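Local structure of probable glutathione S-transferase GSTU1 (Oryza sativa, 1OYJ) at residues Arg193-Ala196 with Trp197-Cys201. The protein conjugates reduced glutathione to a wide range of hydrophobic electrophiles, both exogenous and endogenous, as a tau-class glutathione transferase. Numbering follows the deposited sequence.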
ATOM      1  N   ARG A 193       2.530 -21.598 -15.408  1.00 14.47           N
ATOM      2  CA  ARG A 193       1.984 -20.436 -16.091  1.00 15.62           C
ATOM      3  C   ARG A 193       2.616 -19.131 -15.609  1.00 16.10           C
ATOM      4  O   ARG A 193       2.745 -18.196 -16.410  1.00 15.78           O
ATOM      5  CB  ARG A 193       0.467 -20.353 -16.002  1.00 15.36           C
ATOM      6  CG  ARG A 193      -0.252 -21.299 -16.974  1.00 20.64           C
ATOM      7  CD  ARG A 193      -1.701 -21.242 -16.781  1.00 22.53           C
ATOM      8  NE  ARG A 193      -1.978 -22.051 -15.609  1.00 25.99           N
ATOM      9  CZ  ARG A 193      -2.478 -21.639 -14.491  1.00 27.35           C
ATOM     10  NH1 ARG A 193      -2.602 -22.510 -13.532  1.00 29.48           N
ATOM     11  NH2 ARG A 193      -2.820 -20.390 -14.327  1.00 29.08           N
ATOM     12  N   LEU A 194       3.093 -19.109 -14.365  1.00 17.12           N
ATOM     13  CA  LEU A 194       3.792 -17.917 -13.921  1.00 18.25           C
ATOM     14  C   LEU A 194       5.189 -17.857 -14.561  1.00 18.82           C
ATOM     15  O   LEU A 194       5.648 -16.810 -14.983  1.00 18.49           O
ATOM     16  CB  LEU A 194       3.898 -17.889 -12.415  1.00 17.72           C
ATOM     17  CG  LEU A 194       4.394 -16.599 -11.804  1.00 20.62           C
ATOM     18  CD1 LEU A 194       3.333 -15.446 -12.059  1.00 20.58           C
ATOM     19  CD2 LEU A 194       4.682 -16.718 -10.343  1.00 17.50           C
ATOM     20  N   ALA A 195       5.799 -19.015 -14.693  1.00 18.91           N
ATOM     21  CA  ALA A 195       7.079 -19.106 -15.355  1.00 20.31           C
ATOM     22  C   ALA A 195       7.014 -18.647 -16.837  1.00 19.21           C
ATOM     23  O   ALA A 195       7.899 -17.968 -17.296  1.00 18.45           O
ATOM     24  CB  ALA A 195       7.622 -20.559 -15.252  1.00 20.46           C
ATOM     25  N   ALA A 196       5.918 -19.003 -17.519  1.00 17.89           N
ATOM     26  CA  ALA A 196       5.685 -18.638 -18.896  1.00 17.56           C
ATOM     27  C   ALA A 196       5.474 -17.139 -18.960  1.00 17.73           C
ATOM     28  O   ALA A 196       6.029 -16.486 -19.840  1.00 16.11           O
ATOM     29  CB  ALA A 196       4.413 -19.360 -19.430  1.00 16.89           C
ATOM     30  N   TRP A 197       4.708 -16.622 -17.995  1.00 15.43           N
ATOM     31  CA  TRP A 197       4.532 -15.164 -17.908  1.00 17.39           C
ATOM     32  C   TRP A 197       5.909 -14.460 -17.715  1.00 15.81           C
ATOM     33  O   TRP A 197       6.204 -13.447 -18.412  1.00 15.56           O
ATOM     34  CB  TRP A 197       3.551 -14.764 -16.800  1.00 16.96           C
ATOM     35  CG  TRP A 197       3.525 -13.324 -16.468  1.00 17.81           C
ATOM     36  CD1 TRP A 197       2.771 -12.348 -17.027  1.00 18.85           C
ATOM     37  CD2 TRP A 197       4.285 -12.703 -15.460  1.00 16.10           C
ATOM     38  NE1 TRP A 197       3.075 -11.144 -16.444  1.00 18.17           N
ATOM     39  CE2 TRP A 197       3.954 -11.359 -15.443  1.00 16.04           C
ATOM     40  CE3 TRP A 197       5.153 -13.190 -14.506  1.00 15.95           C
ATOM     41  CZ2 TRP A 197       4.551 -10.456 -14.599  1.00 19.33           C
ATOM     42  CZ3 TRP A 197       5.685 -12.346 -13.630  1.00 19.70           C
ATOM     43  CH2 TRP A 197       5.385 -10.964 -13.664  1.00 19.41           C
ATOM     44  N   ALA A 198       6.743 -15.016 -16.848  1.00 16.36           N
ATOM     45  CA  ALA A 198       8.065 -14.401 -16.618  1.00 17.89           C
ATOM     46  C   ALA A 198       8.893 -14.432 -17.933  1.00 17.30           C
ATOM     47  O   ALA A 198       9.520 -13.459 -18.322  1.00 15.92           O
ATOM     48  CB  ALA A 198       8.803 -15.092 -15.461  1.00 17.71           C
ATOM     49  N   ARG A 199       8.780 -15.520 -18.715  1.00 17.39           N
ATOM     50  CA  ARG A 199       9.563 -15.604 -19.979  1.00 19.47           C
ATOM     51  C   ARG A 199       9.040 -14.565 -21.004  1.00 19.99           C
ATOM     52  O   ARG A 199       9.806 -13.881 -21.687  1.00 21.81           O
ATOM     53  CB  ARG A 199       9.507 -17.014 -20.590  1.00 19.49           C
ATOM     54  CG  ARG A 199      10.336 -18.019 -19.888  1.00 20.32           C
ATOM     55  CD  ARG A 199      10.414 -19.354 -20.571  1.00 22.33           C
ATOM     56  NE  ARG A 199       9.120 -19.962 -20.894  1.00 23.79           N
ATOM     57  CZ  ARG A 199       8.462 -20.788 -20.091  1.00 20.75           C
ATOM     58  NH1 ARG A 199       8.919 -21.064 -18.896  1.00 21.49           N
ATOM     59  NH2 ARG A 199       7.347 -21.341 -20.481  1.00 23.45           N
ATOM     60  N   ARG A 200       7.723 -14.430 -21.094  1.00 20.38           N
ATOM     61  CA  ARG A 200       7.070 -13.449 -22.005  1.00 21.34           C
ATOM     62  C   ARG A 200       7.528 -12.003 -21.631  1.00 21.75           C
ATOM     63  O   ARG A 200       8.029 -11.260 -22.425  1.00 19.46           O
ATOM     64  CB  ARG A 200       5.555 -13.590 -21.790  1.00 21.75           C
ATOM     65  CG  ARG A 200       4.530 -12.626 -22.454  1.00 29.11           C
ATOM     66  CD  ARG A 200       3.000 -13.198 -22.319  1.00 36.94           C
ATOM     67  NE  ARG A 200       2.973 -14.652 -22.259  1.00 33.04           N
ATOM     68  CZ  ARG A 200       2.528 -15.433 -21.270  1.00 30.70           C
ATOM     69  NH1 ARG A 200       1.853 -15.000 -20.225  1.00 25.53           N
ATOM     70  NH2 ARG A 200       2.674 -16.756 -21.413  1.00 33.73           N
ATOM     71  N   CYS A 201       7.386 -11.666 -20.355  1.00 20.18           N
ATOM     72  CA  CYS A 201       7.818 -10.377 -19.902  1.00 20.78           C
ATOM     73  C   CYS A 201       9.318 -10.149 -20.230  1.00 21.02           C
ATOM     74  O   CYS A 201       9.718  -9.030 -20.573  1.00 20.70           O
ATOM     75  CB  CYS A 201       7.522 -10.182 -18.424  1.00 21.57           C
ATOM     76  SG  CYS A 201       5.723 -10.056 -18.065  1.00 23.94           S
TER
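Trp197, Ala198, Arg199 and Arg200 each donate a backbone N-H to the carbonyl four residues earlier, from Arg193 O to Ala196 O, in regular alpha-helical i to i+4 bonds, of which Ala198 N to Leu194 O is the shortest at 2.8 Å. On the buried side, Leu194 and Trp197 run side by side in the same direction. Both have CG anti to the backbone N (chi1 -170° and 168°), which lays CD1 of Leu194 against the benzo part of the indole, 3.8 Å from Trp197 CE3. Leu194 O lies at the edge of the same ring, in its plane, 3.7 Å from CE3. Cys201 SG, one turn on, sits over one indole face, offset toward the rim. A large flat ring suits this place because it offers apolar surface to Leu194 while its NE1 is hydrogen-bonded to Asp166 OD1.

The outer side is built differently: the small methyls of Ala195 and Ala196 leave room, it seems, for long arginines to fold back over the helix. Arg199, bent at chi3 (-53°), brings the rim of one guanidinium face over Ala196 CA, 3.5 Å from NH2. Arg200 also bends at chi3, but its different first torsion carries its guanidinium to Ala196 by another route, with NH2 3.7 Å from Ala196 CB and Ala196 O over one face, toward the rim. Each guanidinium thus lies with one face against the Ala196 turn and uses its NH1 for a partner outside, a salt bridge to Glu188 from Arg199 and a hydrogen bond to Glu152 O from Arg200.

Within the all-helical C-terminal domain, helix 192-201 packs through Leu194 and Trp197 on Leu141 and Leu148, respectively, of helix 127-148, Phe154 meets the indole edge-to-face, and Ala195 touches helix 187-190, well away from the glutathione sites and the N-terminal thioredoxin-like sheet.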